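PDB 2R7H: putative D-alanine N-acetyltransferase of GNAT family from Desulfovibrio desulfuricans subsp. desulfuricans, which probably transfers an acyl group, most likely acetyl from acetyl-coenzyme A as in other GNAT-family enzymes, to an acceptor that is not firmly established. Local coordinates for residues V20-V26 / F70-E75; V37-T41 / A101-H105; E92-L97 / T126-F132. All coordinates share one frame; numbering follows the deposited sequence. Where two conformers were deposited one is given.

Contact 1: V20-V26 / F70-E75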
ATOM      1  N   VAL B  20      15.138  29.018   5.893  1.00 53.62           N
ATOM      2  CA  VAL B  20      14.901  27.701   5.309  1.00 50.62           C
ATOM      3  C   VAL B  20      14.263  27.883   3.942  1.00 48.59           C
ATOM      4  O   VAL B  20      13.322  28.681   3.815  1.00 50.85           O
ATOM      5  CB  VAL B  20      13.936  26.863   6.155  1.00 50.78           C
ATOM      6  CG1 VAL B  20      13.636  25.549   5.456  1.00 52.43           C
ATOM      7  CG2 VAL B  20      14.519  26.618   7.517  1.00 51.59           C
ATOM      8  N   ALA B  21      14.773  27.187   2.923  1.00 44.81           N
ATOM      9  CA  ALA B  21      14.191  27.231   1.564  1.00 42.49           C
ATOM     10  C   ALA B  21      13.565  25.854   1.265  1.00 39.44           C
ATOM     11  O   ALA B  21      14.177  24.827   1.564  1.00 37.32           O
ATOM     12  CB  ALA B  21      15.242  27.554   0.522  1.00 41.01           C
ATOM     13  N   PHE B  22      12.372  25.842   0.675  1.00 38.57           N
ATOM     14  CA  PHE B  22      11.676  24.600   0.297  1.00 40.41           C
ATOM     15  C   PHE B  22      11.883  24.361  -1.194  1.00 42.72           C
ATOM     16  O   PHE B  22      11.672  25.272  -1.991  1.00 47.89           O
ATOM     17  CB  PHE B  22      10.205  24.636   0.682  1.00 38.44           C
ATOM     18  CG  PHE B  22      10.007  24.723   2.148  1.00 33.07           C
ATOM     19  CD1 PHE B  22      10.252  23.611   2.943  1.00 31.49           C
ATOM     20  CD2 PHE B  22       9.606  25.893   2.751  1.00 38.90           C
ATOM     21  CE1 PHE B  22      10.086  23.674   4.301  1.00 36.12           C
ATOM     22  CE2 PHE B  22       9.441  25.957   4.131  1.00 42.35           C
ATOM     23  CZ  PHE B  22       9.688  24.839   4.902  1.00 34.97           C
ATOM     24  N   ARG B  23      12.338  23.164  -1.559  1.00 40.75           N
ATOM     25  CA  ARG B  23      12.616  22.810  -2.956  1.00 40.35           C
ATOM     26  C   ARG B  23      11.905  21.507  -3.295  1.00 39.79           C
ATOM     27  O   ARG B  23      11.919  20.585  -2.495  1.00 41.20           O
ATOM     28  CB  ARG B  23      14.131  22.654  -3.126  1.00 40.19           C
ATOM     29  CG  ARG B  23      14.591  22.112  -4.485  1.00 44.30           C
ATOM     30  CD  ARG B  23      16.087  22.275  -4.722  1.00 43.04           C
ATOM     31  NE  ARG B  23      16.923  21.793  -3.617  1.00 43.24           N
ATOM     32  CZ  ARG B  23      17.235  20.519  -3.373  1.00 46.73           C
ATOM     33  NH1 ARG B  23      16.748  19.540  -4.114  1.00 48.03           N
ATOM     34  NH2 ARG B  23      18.013  20.214  -2.345  1.00 50.66           N
ATOM     35  N   ARG B  24      11.279  21.453  -4.462  1.00 40.12           N
ATOM     36  CA  ARG B  24      10.592  20.260  -4.951  1.00 41.21           C
ATOM     37  C   ARG B  24      11.381  19.492  -5.995  1.00 42.81           C
ATOM     38  O   ARG B  24      11.102  18.321  -6.207  1.00 39.46           O
ATOM     39  CB  ARG B  24       9.231  20.567  -5.564  1.00 42.87           C
ATOM     40  CG  ARG B  24       8.056  20.751  -4.647  1.00 43.56           C
ATOM     41  CD  ARG B  24       8.156  21.952  -3.858  1.00 48.53           C
ATOM     42  NE  ARG B  24       6.935  22.176  -3.100  1.00 42.30           N
ATOM     43  CZ  ARG B  24       6.810  23.143  -2.201  1.00 45.15           C
ATOM     44  NH1 ARG B  24       7.780  24.042  -1.974  1.00 46.44           N
ATOM     45  NH2 ARG B  24       5.681  23.249  -1.557  1.00 36.34           N
ATOM     46  N   GLN B  25      12.317  20.148  -6.683  1.00 44.61           N
ATOM     47  CA  GLN B  25      13.108  19.501  -7.737  1.00 49.20           C
ATOM     48  C   GLN B  25      14.108  18.541  -7.127  1.00 45.93           C
ATOM     49  O   GLN B  25      14.794  18.929  -6.217  1.00 43.94           O
ATOM     50  CB  GLN B  25      13.871  20.555  -8.568  1.00 48.90           C
ATOM     51  CG  GLN B  25      14.554  19.986  -9.837  1.00 56.48           C
ATOM     52  CD  GLN B  25      15.326  21.034 -10.641  1.00 57.76           C
ATOM     53  OE1 GLN B  25      15.928  21.967 -10.084  1.00 66.80           O
ATOM     54  NE2 GLN B  25      15.355  20.846 -11.959  1.00 72.28           N
ATOM     55  N   VAL B  26      14.186  17.309  -7.641  1.00 45.14           N
ATOM     56  CA  VAL B  26      15.114  16.311  -7.135  1.00 46.12           C
ATOM     57  C   VAL B  26      16.392  16.434  -7.939  1.00 48.84           C
ATOM     58  O   VAL B  26      16.353  16.410  -9.169  1.00 48.47           O
ATOM     59  CB  VAL B  26      14.566  14.879  -7.258  1.00 46.72           C
ATOM     60  CG1 VAL B  26      15.575  13.870  -6.743  1.00 42.64           C
ATOM     61  CG2 VAL B  26      13.301  14.759  -6.486  1.00 38.81           C
ATOM     62  N   PHE B  70       8.519  14.965  -3.408  1.00 35.70           N
ATOM     63  CA  PHE B  70       9.366  15.425  -2.320  1.00 36.93           C
ATOM     64  C   PHE B  70       9.312  16.922  -2.078  1.00 37.62           C
ATOM     65  O   PHE B  70       9.108  17.682  -3.019  1.00 37.57           O
ATOM     66  CB  PHE B  70      10.838  15.134  -2.707  1.00 37.21           C
ATOM     67  CG  PHE B  70      11.143  13.685  -2.895  1.00 35.80           C
ATOM     68  CD1 PHE B  70      10.994  13.080  -4.128  1.00 41.74           C
ATOM     69  CD2 PHE B  70      11.521  12.916  -1.824  1.00 37.36           C
ATOM     70  CE1 PHE B  70      11.234  11.719  -4.299  1.00 38.75           C
ATOM     71  CE2 PHE B  70      11.752  11.566  -1.989  1.00 42.37           C
ATOM     72  CZ  PHE B  70      11.605  10.972  -3.232  1.00 39.61           C
ATOM     73  N   VAL B  71       9.474  17.318  -0.806  1.00 36.04           N
ATOM     74  CA  VAL B  71       9.624  18.754  -0.414  1.00 34.06           C
ATOM     75  C   VAL B  71      10.874  18.706   0.477  1.00 33.21           C
ATOM     76  O   VAL B  71      10.856  18.051   1.521  1.00 31.58           O
ATOM     77  CB  VAL B  71       8.462  19.380   0.406  1.00 32.59           C
ATOM     78  CG1 VAL B  71       8.831  20.840   0.747  1.00 30.12           C
ATOM     79  CG2 VAL B  71       7.106  19.297  -0.329  1.00 28.52           C
ATOM     80  N   PHE B  72      11.975  19.301   0.019  1.00 35.72           N
ATOM     81  CA  PHE B  72      13.230  19.332   0.764  1.00 37.36           C
ATOM     82  C   PHE B  72      13.401  20.693   1.440  1.00 39.15           C
ATOM     83  O   PHE B  72      13.266  21.700   0.772  1.00 39.83           O
ATOM     84  CB  PHE B  72      14.422  19.128  -0.188  1.00 38.10           C
ATOM     85  CG  PHE B  72      14.345  17.868  -1.022  1.00 34.64           C
ATOM     86  CD1 PHE B  72      14.590  16.640  -0.452  1.00 38.71           C
ATOM     87  CD2 PHE B  72      14.048  17.924  -2.379  1.00 38.55           C
ATOM     88  CE1 PHE B  72      14.528  15.488  -1.203  1.00 42.03           C
ATOM     89  CE2 PHE B  72      14.003  16.780  -3.141  1.00 42.70           C
ATOM     90  CZ  PHE B  72      14.244  15.551  -2.546  1.00 37.20           C
ATOM     91  N   ALA B  73      13.638  20.726   2.756  1.00 40.11           N
ATOM     92  CA  ALA B  73      13.882  21.970   3.501  1.00 37.88           C
ATOM     93  C   ALA B  73      15.417  22.125   3.545  1.00 39.24           C
ATOM     94  O   ALA B  73      16.115  21.236   4.071  1.00 37.20           O
ATOM     95  CB  ALA B  73      13.300  21.872   4.916  1.00 34.29           C
ATOM     96  N   THR B  74      15.959  23.189   2.936  1.00 40.93           N
ATOM     97  CA  THR B  74      17.425  23.423   2.945  1.00 43.91           C
ATOM     98  C   THR B  74      17.831  24.755   3.628  1.00 44.36           C
ATOM     99  O   THR B  74      17.058  25.704   3.650  1.00 40.44           O
ATOM    100  CB  THR B  74      18.036  23.409   1.528  1.00 43.87           C
ATOM    101  OG1 THR B  74      17.396  24.416   0.735  1.00 49.28           O
ATOM    102  CG2 THR B  74      17.874  22.067   0.863  1.00 44.42           C
ATOM    103  N   GLU B  75      19.032  24.773   4.213  1.00 50.06           N
ATOM    104  CA  GLU B  75      19.635  25.966   4.869  1.00 55.03           C
ATOM    105  C   GLU B  75      21.061  25.926   4.331  1.00 55.57           C
ATOM    106  O   GLU B  75      21.796  24.970   4.625  1.00 54.26           O
ATOM    107  CB  GLU B  75      19.688  25.905   6.405  1.00 55.54           C
ATOM    108  CG  GLU B  75      18.351  25.677   7.138  1.00 63.24           C
ATOM    109  CD  GLU B  75      18.500  25.736   8.681  1.00 61.59           C
ATOM    110  OE1 GLU B  75      19.312  26.559   9.158  1.00 72.90           O
ATOM    111  OE2 GLU B  75      17.776  25.008   9.410  1.00 68.05           O
TER
HETATM  112  O   HOH W   1       9.312  16.295  -5.793  1.00 37.84           O
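Ala21 and Thr74 face each other as a hydrogen-bonded antiparallel pair: Ala21 N reaches Thr74 O at 2.8 Å, and Thr74 N returns an equally short bond to Ala21 O. Two residues on, Arg23 and Phe72 repeat the pattern, the bond from Phe72 N to Arg23 O being almost straight (178° at the hydrogen). Between them lies the non-hydrogen-bonded pair Phe22 and Ala73, where Phe22 CA sends its C-H to Phe72 O at 3.3 Å. Beyond the last bridge a water takes over, donating to Arg24 O and accepting from Phe70 N.

Among the polar side chains, Thr74 OG1 sits between its own N and carbonyl carbon (chi1 58°), from where it adds a weak bond to Ala21 O. Arg23 bends at chi3, which lays its guanidinium within 25° of the Phe72 ring plane, with Phe72 CB over one face and NH1 3.6 Å from Phe72 CD2. NH1 also donates to Gln25 O, which lies in the guanidinium plane, and forms a salt bridge with Asp30. Arg24, past the end of the strand, lays its guanidinium over Val71 and is salt-bridged to Asp122 and Glu118.

Apolar contacts divide between the two faces. On one, Phe22 CE1 rests 3.7 Å from Ala73 CB, beside Val71 CG1, and helix 111-125 covers them through Leu115. On the other, Val26 CG2 wedges between two rings, 3.7 Å from Phe70 CD1 and at the edge of Phe72, and both Val26 and Phe70 touch Val56 of helix 46-61.

Strand 21-23 is one of the two outermost strands of the mixed sheet, paired antiparallel with 69-75 and followed by the two helices that cross to one face, the usual N-terminal beginning of a GNAT fold.

Contact 2: V37-T41 / A101-H105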
ATOM      1  N   VAL B  37      19.905  12.214   6.303  1.00 40.03           N
ATOM      2  CA  VAL B  37      18.853  12.814   7.127  1.00 38.37           C
ATOM      3  C   VAL B  37      18.164  11.690   7.862  1.00 37.78           C
ATOM      4  O   VAL B  37      18.020  11.740   9.083  1.00 40.10           O
ATOM      5  CB  VAL B  37      17.766  13.627   6.319  1.00 38.55           C
ATOM      6  CG1 VAL B  37      16.561  13.966   7.210  1.00 39.77           C
ATOM      7  CG2 VAL B  37      18.344  14.917   5.704  1.00 43.71           C
ATOM      8  N   VAL B  38      17.739  10.686   7.098  1.00 35.98           N
ATOM      9  CA  VAL B  38      17.048   9.515   7.627  1.00 36.85           C
ATOM     10  C   VAL B  38      17.849   8.765   8.702  1.00 37.89           C
ATOM     11  O   VAL B  38      17.291   8.338   9.720  1.00 39.28           O
ATOM     12  CB  VAL B  38      16.610   8.599   6.442  1.00 35.61           C
ATOM     13  CG1 VAL B  38      16.461   7.214   6.894  1.00 44.43           C
ATOM     14  CG2 VAL B  38      15.370   9.203   5.728  1.00 33.48           C
ATOM     15  N   GLU B  39      19.144   8.602   8.453  1.00 39.04           N
ATOM     16  CA  GLU B  39      20.054   7.931   9.398  1.00 38.55           C
ATOM     17  C   GLU B  39      20.267   8.718  10.662  1.00 39.65           C
ATOM     18  O   GLU B  39      20.477   8.116  11.688  1.00 43.10           O
ATOM     19  CB  GLU B  39      21.384   7.628   8.750  1.00 39.47           C
ATOM     20  CG  GLU B  39      21.276   6.513   7.717  1.00 38.14           C
ATOM     21  CD  GLU B  39      22.618   6.190   7.085  1.00 30.58           C
ATOM     22  OE1 GLU B  39      23.551   7.029   7.115  1.00 42.00           O
ATOM     23  OE2 GLU B  39      22.717   5.081   6.535  1.00 36.30           O
ATOM     24  N   SER B  40      20.192  10.047  10.600  1.00 40.78           N
ATOM     25  CA  SER B  40      20.348  10.895  11.778  1.00 39.96           C
ATOM     26  C   SER B  40      19.166  10.837  12.770  1.00 43.43           C
ATOM     27  O   SER B  40      19.330  11.172  13.936  1.00 46.28           O
ATOM     28  CB  SER B  40      20.548  12.339  11.355  1.00 40.46           C
ATOM     29  OG  SER B  40      19.358  12.919  10.883  1.00 36.97           O
ATOM     30  N   THR B  41      18.002  10.369  12.336  1.00 46.02           N
ATOM     31  CA  THR B  41      16.810  10.322  13.204  1.00 47.60           C
ATOM     32  C   THR B  41      16.647   9.120  14.130  1.00 49.29           C
ATOM     33  O   THR B  41      15.960   9.249  15.134  1.00 50.88           O
ATOM     34  CB  THR B  41      15.535  10.337  12.372  1.00 47.91           C
ATOM     35  OG1 THR B  41      15.381   9.072  11.703  1.00 48.48           O
ATOM     36  CG2 THR B  41      15.554  11.518  11.369  1.00 41.15           C
ATOM     37  N   ALA B 101      11.115  13.617   7.687  1.00 32.76           N
ATOM     38  CA  ALA B 101      12.362  13.407   8.465  1.00 30.38           C
ATOM     39  C   ALA B 101      13.107  14.743   8.603  1.00 30.28           C
ATOM     40  O   ALA B 101      13.374  15.415   7.617  1.00 27.52           O
ATOM     41  CB  ALA B 101      13.275  12.334   7.782  1.00 30.98           C
ATOM     42  N   VAL B 102      13.445  15.115   9.837  1.00 33.22           N
ATOM     43  CA  VAL B 102      14.196  16.351  10.159  1.00 33.67           C
ATOM     44  C   VAL B 102      15.475  15.967  10.921  1.00 35.36           C
ATOM     45  O   VAL B 102      15.417  15.126  11.830  1.00 33.11           O
ATOM     46  CB  VAL B 102      13.341  17.297  11.029  1.00 35.33           C
ATOM     47  CG1 VAL B 102      14.165  18.458  11.602  1.00 36.94           C
ATOM     48  CG2 VAL B 102      12.145  17.836  10.195  1.00 35.58           C
ATOM     49  N   ALA B 103      16.607  16.578  10.562  1.00 38.55           N
ATOM     50  CA  ALA B 103      17.895  16.309  11.237  1.00 43.08           C
ATOM     51  C   ALA B 103      17.767  16.682  12.730  1.00 44.46           C
ATOM     52  O   ALA B 103      17.021  17.604  13.051  1.00 42.00           O
ATOM     53  CB  ALA B 103      18.994  17.078  10.591  1.00 42.06           C
ATOM     54  N   PRO B 104      18.456  15.955  13.641  1.00 50.36           N
ATOM     55  CA  PRO B 104      18.330  16.228  15.092  1.00 51.75           C
ATOM     56  C   PRO B 104      18.555  17.668  15.518  1.00 53.13           C
ATOM     57  O   PRO B 104      17.817  18.160  16.372  1.00 52.63           O
ATOM     58  CB  PRO B 104      19.379  15.292  15.730  1.00 54.32           C
ATOM     59  CG  PRO B 104      20.308  14.924  14.611  1.00 54.37           C
ATOM     60  CD  PRO B 104      19.417  14.855  13.409  1.00 52.71           C
ATOM     61  N   HIS B 105      19.517  18.341  14.893  1.00 55.56           N
ATOM     62  CA  HIS B 105      19.802  19.732  15.229  1.00 58.95           C
ATOM     63  C   HIS B 105      18.696  20.729  14.810  1.00 58.19           C
ATOM     64  O   HIS B 105      18.669  21.833  15.332  1.00 57.21           O
ATOM     65  CB  HIS B 105      21.148  20.169  14.654  1.00 62.28           C
ATOM     66  CG  HIS B 105      21.128  20.429  13.183  1.00 67.31           C
ATOM     67  ND1 HIS B 105      21.149  19.418  12.246  1.00 72.94           N
ATOM     68  CD2 HIS B 105      21.143  21.593  12.490  1.00 71.93           C
ATOM     69  CE1 HIS B 105      21.139  19.950  11.035  1.00 77.50           C
ATOM     70  NE2 HIS B 105      21.143  21.268  11.156  1.00 78.95           N
TER
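Val37 CG1 packs 3.7 Å from Ala101 CB and stands 3.5 Å from Ala101 O. With CG1 anti to the backbone N (chi1 168°), this branch faces the end of the strand. Val38 is directed away from the strand and packs on Ala49 and Ala52 of helix 46-61; only its CG2 brushes Ala101 CB, at 4.3 Å. The pairing sets residues 37-41 of helix 30-41 against the end of strand 94-102, so that one of the helices on this face of the GNAT sheet packs on the central strand where it runs out into the 3-10 turn at Pro104; Tyr82 of strand 78-87 touches both Val38 and Ala101.

Ser40 and Thr41 share a rotamer, each hydroxyl lying between its own N and carbonyl carbon (chi1 73° and 72°), which turns it back onto the helix. Ser40 OG donates to Val37 O at a very short 2.5 Å, and Thr41 OG1 to Val38 O at 2.8 Å; each oxygen approaches tilted out of the carbonyl plane. The same chi1 leaves Ser40 OG beside Pro104 CD, while Ser40 CB, set by the backbone, comes to a tight 3.4 Å from Pro104 CD. Thr41 CG2 stands 3.6 Å from Val102 O, a buried carbonyl oxygen without a hydrogen-bond partner in the model.

Contact 3: E92-L97 / T126-F132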
ATOM      1  N   GLU B  92      -8.798   8.489  -6.578  0.50 34.34           N
ATOM      2  CA  GLU B  92      -8.998   9.840  -7.142  0.50 33.11           C
ATOM      3  C   GLU B  92      -8.851  10.805  -5.995  0.50 31.87           C
ATOM      4  O   GLU B  92      -9.648  10.758  -5.096  0.50 31.55           O
ATOM      5  CB  GLU B  92     -10.415   9.973  -7.785  0.50 34.02           C
ATOM      6  CG  GLU B  92     -10.968  11.422  -8.134  0.50 36.01           C
ATOM      7  CD  GLU B  92     -11.766  12.153  -6.990  0.50 46.17           C
ATOM      8  OE1 GLU B  92     -12.950  11.777  -6.663  0.50 31.40           O
ATOM      9  OE2 GLU B  92     -11.238  13.176  -6.481  0.50 40.11           O
ATOM     10  N   GLY B  93      -7.810  11.629  -5.979  1.00 30.25           N
ATOM     11  CA  GLY B  93      -7.660  12.624  -4.918  1.00 32.17           C
ATOM     12  C   GLY B  93      -7.203  12.194  -3.538  1.00 32.19           C
ATOM     13  O   GLY B  93      -7.347  12.974  -2.584  1.00 29.64           O
ATOM     14  N   THR B  94      -6.679  10.974  -3.405  1.00 29.64           N
ATOM     15  CA  THR B  94      -6.157  10.488  -2.126  1.00 29.03           C
ATOM     16  C   THR B  94      -4.643  10.385  -2.271  1.00 26.48           C
ATOM     17  O   THR B  94      -4.172   9.938  -3.304  1.00 26.32           O
ATOM     18  CB  THR B  94      -6.767   9.168  -1.710  1.00 33.06           C
ATOM     19  OG1 THR B  94      -8.166   9.369  -1.517  1.00 25.39           O
ATOM     20  CG2 THR B  94      -6.222   8.692  -0.364  1.00 33.85           C
ATOM     21  N   TYR B  95      -3.937  10.812  -1.237  1.00 28.55           N
ATOM     22  CA  TYR B  95      -2.480  10.839  -1.187  1.00 25.21           C
ATOM     23  C   TYR B  95      -1.978  10.221   0.120  1.00 24.22           C
ATOM     24  O   TYR B  95      -2.646  10.275   1.118  1.00 27.78           O
ATOM     25  CB  TYR B  95      -1.992  12.310  -1.251  1.00 28.13           C
ATOM     26  CG  TYR B  95      -2.186  12.933  -2.610  1.00 26.11           C
ATOM     27  CD1 TYR B  95      -3.446  13.355  -3.037  1.00 29.52           C
ATOM     28  CD2 TYR B  95      -1.126  13.075  -3.476  1.00 30.19           C
ATOM     29  CE1 TYR B  95      -3.634  13.866  -4.323  1.00 31.27           C
ATOM     30  CE2 TYR B  95      -1.297  13.572  -4.736  1.00 34.26           C
ATOM     31  CZ  TYR B  95      -2.545  13.979  -5.154  1.00 37.97           C
ATOM     32  OH  TYR B  95      -2.699  14.494  -6.413  1.00 40.70           O
ATOM     33  N   ASP B  96      -0.784   9.678   0.059  1.00 29.71           N
ATOM     34  CA  ASP B  96      -0.115   9.153   1.222  1.00 28.77           C
ATOM     35  C   ASP B  96       1.126   9.964   1.565  1.00 30.41           C
ATOM     36  O   ASP B  96       1.914  10.264   0.688  1.00 25.59           O
ATOM     37  CB  ASP B  96       0.334   7.733   1.010  1.00 28.53           C
ATOM     38  CG  ASP B  96      -0.820   6.755   1.070  1.00 30.14           C
ATOM     39  OD1 ASP B  96      -1.440   6.597   2.137  1.00 52.36           O
ATOM     40  OD2 ASP B  96      -1.012   6.093   0.066  1.00 39.87           O
ATOM     41  N   LEU B  97       1.243  10.356   2.833  1.00 25.95           N
ATOM     42  CA  LEU B  97       2.461  11.001   3.334  1.00 27.74           C
ATOM     43  C   LEU B  97       3.302   9.809   3.801  1.00 29.65           C
ATOM     44  O   LEU B  97       2.909   9.138   4.733  1.00 29.18           O
ATOM     45  CB  LEU B  97       2.173  11.911   4.558  1.00 27.21           C
ATOM     46  CG  LEU B  97       3.418  12.595   5.196  1.00 24.72           C
ATOM     47  CD1 LEU B  97       4.186  13.555   4.207  1.00 25.30           C
ATOM     48  CD2 LEU B  97       2.944  13.355   6.452  1.00 31.99           C
ATOM     49  N   THR B 126      -3.136  19.855  -6.777  1.00 36.63           N
ATOM     50  CA  THR B 126      -3.370  18.817  -7.748  1.00 37.30           C
ATOM     51  C   THR B 126      -4.760  18.249  -7.607  1.00 39.03           C
ATOM     52  O   THR B 126      -5.052  17.254  -8.230  1.00 43.01           O
ATOM     53  CB  THR B 126      -2.312  17.718  -7.625  1.00 40.55           C
ATOM     54  OG1 THR B 126      -2.339  17.180  -6.304  1.00 44.39           O
ATOM     55  CG2 THR B 126      -0.942  18.292  -7.861  1.00 41.10           C
ATOM     56  N   GLY B 127      -5.614  18.876  -6.791  1.00 38.43           N
ATOM     57  CA  GLY B 127      -6.989  18.452  -6.588  1.00 38.96           C
ATOM     58  C   GLY B 127      -7.234  17.428  -5.502  1.00 38.68           C
ATOM     59  O   GLY B 127      -8.325  16.849  -5.447  1.00 38.93           O
ATOM     60  N   GLY B 128      -6.273  17.229  -4.602  1.00 35.69           N
ATOM     61  CA  GLY B 128      -6.436  16.238  -3.553  1.00 34.45           C
ATOM     62  C   GLY B 128      -7.473  16.592  -2.506  1.00 33.56           C
ATOM     63  O   GLY B 128      -7.670  17.767  -2.188  1.00 33.22           O
ATOM     64  N   ARG B 129      -8.156  15.555  -2.019  1.00 31.75           N
ATOM     65  CA  ARG B 129      -9.168  15.625  -0.988  1.00 32.84           C
ATOM     66  C   ARG B 129      -8.638  15.130   0.343  1.00 30.91           C
ATOM     67  O   ARG B 129      -9.005  15.680   1.370  1.00 30.43           O
ATOM     68  CB  ARG B 129     -10.342  14.686  -1.350  1.00 33.38           C
ATOM     69  CG  ARG B 129     -10.958  14.918  -2.723  1.00 36.40           C
ATOM     70  CD  ARG B 129     -11.982  13.848  -3.144  1.00 35.40           C
ATOM     71  NE  ARG B 129     -11.391  12.508  -3.196  1.00 30.63           N
ATOM     72  CZ  ARG B 129     -11.559  11.549  -2.289  1.00 34.76           C
ATOM     73  NH1 ARG B 129     -12.344  11.710  -1.230  1.00 28.84           N
ATOM     74  NH2 ARG B 129     -10.958  10.393  -2.451  1.00 34.59           N
ATOM     75  N   LEU B 130      -7.806  14.070   0.319  1.00 30.75           N
ATOM     76  CA  LEU B 130      -7.290  13.418   1.524  1.00 26.97           C
ATOM     77  C   LEU B 130      -5.821  13.165   1.537  1.00 26.03           C
ATOM     78  O   LEU B 130      -5.261  12.892   0.514  1.00 27.27           O
ATOM     79  CB  LEU B 130      -7.948  12.041   1.649  1.00 25.80           C
ATOM     80  CG  LEU B 130      -9.471  12.029   1.858  1.00 28.83           C
ATOM     81  CD1 LEU B 130     -10.073  10.601   1.652  1.00 26.96           C
ATOM     82  CD2 LEU B 130      -9.676  12.581   3.205  1.00 25.41           C
ATOM     83  N   LEU B 131      -5.230  13.241   2.720  1.00 29.17           N
ATOM     84  CA  LEU B 131      -3.815  12.920   2.909  1.00 28.76           C
ATOM     85  C   LEU B 131      -3.812  11.941   4.062  1.00 28.28           C
ATOM     86  O   LEU B 131      -4.315  12.276   5.149  1.00 28.98           O
ATOM     87  CB  LEU B 131      -2.951  14.117   3.291  1.00 27.70           C
ATOM     88  CG  LEU B 131      -1.451  13.855   3.520  1.00 31.03           C
ATOM     89  CD1 LEU B 131      -0.824  13.275   2.280  1.00 24.07           C
ATOM     90  CD2 LEU B 131      -0.675  15.121   3.966  1.00 29.30           C
ATOM     91  N   PHE B 132      -3.265  10.751   3.809  1.00 26.24           N
ATOM     92  CA  PHE B 132      -3.165   9.739   4.822  1.00 28.74           C
ATOM     93  C   PHE B 132      -1.724   9.546   5.283  1.00 29.43           C
ATOM     94  O   PHE B 132      -0.822   9.682   4.504  1.00 30.38           O
ATOM     95  CB  PHE B 132      -3.714   8.389   4.331  1.00 27.43           C
ATOM     96  CG  PHE B 132      -5.198   8.355   4.214  1.00 28.33           C
ATOM     97  CD1 PHE B 132      -5.986   8.164   5.341  1.00 23.78           C
ATOM     98  CD2 PHE B 132      -5.822   8.569   3.003  1.00 27.84           C
ATOM     99  CE1 PHE B 132      -7.322   8.139   5.222  1.00 29.07           C
ATOM    100  CE2 PHE B 132      -7.136   8.574   2.890  1.00 30.46           C
ATOM    101  CZ  PHE B 132      -7.919   8.339   4.005  1.00 24.03           C
TER
HETATM  102  O   HOH W   2      -5.698  14.786  -6.955  1.00 50.25           O
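Two parallel strands of a right-handed beta-alpha-beta unit, 94-102 and 130-136, meet here at their starts, with helix 111-125 as the crossover between them. Thr94, Tyr95 and Asp96 pair with Leu130, Leu131 and Phe132. Backbone bonds alternate along them: Tyr95 N to Leu130 O, Phe132 N to Tyr95 O at 2.8 Å, and Leu97 N to Phe132 O at 2.7 Å. Where the pairing begins, Gly93 O accepts from both Arg129 N, at 2.8 Å, and Leu130 N.

Arg129, bent at chi3 (-60°), turns its guanidinium edge to the loop and grips Glu92 O side-on with two nitrogens, NE at 3.1 Å and NH2 at 3.0 Å, the oxygen lying in the guanidinium plane. In one of the two conformers of Glu92, OE2 adds a long, weak and doubtful salt bridge to Arg129 NE. Arg129 NH1 bonds to Ala161 O of the second subunit, while Thr94 OG1 is hydrogen-bonded to Phe162 O of that subunit.

Thr94 CG2 meets the Phe132 ring at its edge, 3.4 Å from CE2, and the ring of Phe162 from the second subunit meets Phe132 at about 45°. On the face turned to helix 111-125, Leu131 CD1 packs 3.8 Å from Tyr95 CB and also touches Leu97; Leu116 of that helix packs on both leucines. The Tyr95 ring runs back past Gly128 CA to the end of the helix, where its OH lies 2.7 Å from Thr126 OG1; a water in the ring plane links OH to Thr126 O. Gly127, with positive phi, is the C' residue of a Schellman motif ending helix 111-125. Parallel strands 94-102 and 130-136, linked by that helix, are the beta-alpha-beta unit at the centre of the GNAT fold.

Overall arrangement
All three contacts reach one mixed sheet. Contact 1 adds one of its two outermost strands, 21-23, contact 2 packs a helix on the end of strand 94-102, and contact 3 pairs the beginning of that same strand with 130-136. Contacts 2 and 3 therefore lie on opposite sides of the chain's centre, about 26 Å apart between centres. Contact 1 is about 15 Å from contact 2 and 20 Å from contact 3, centre to centre; strand 21-23 is followed, after a short loop, by helix 30-41 of contact 2. A bound 2-ethoxyethanol, probably from the crystallisation liquor, touches Tyr68, Tyr98 and Trp99, and lies about 6 Å from the side chain of Asp96 in contact 3.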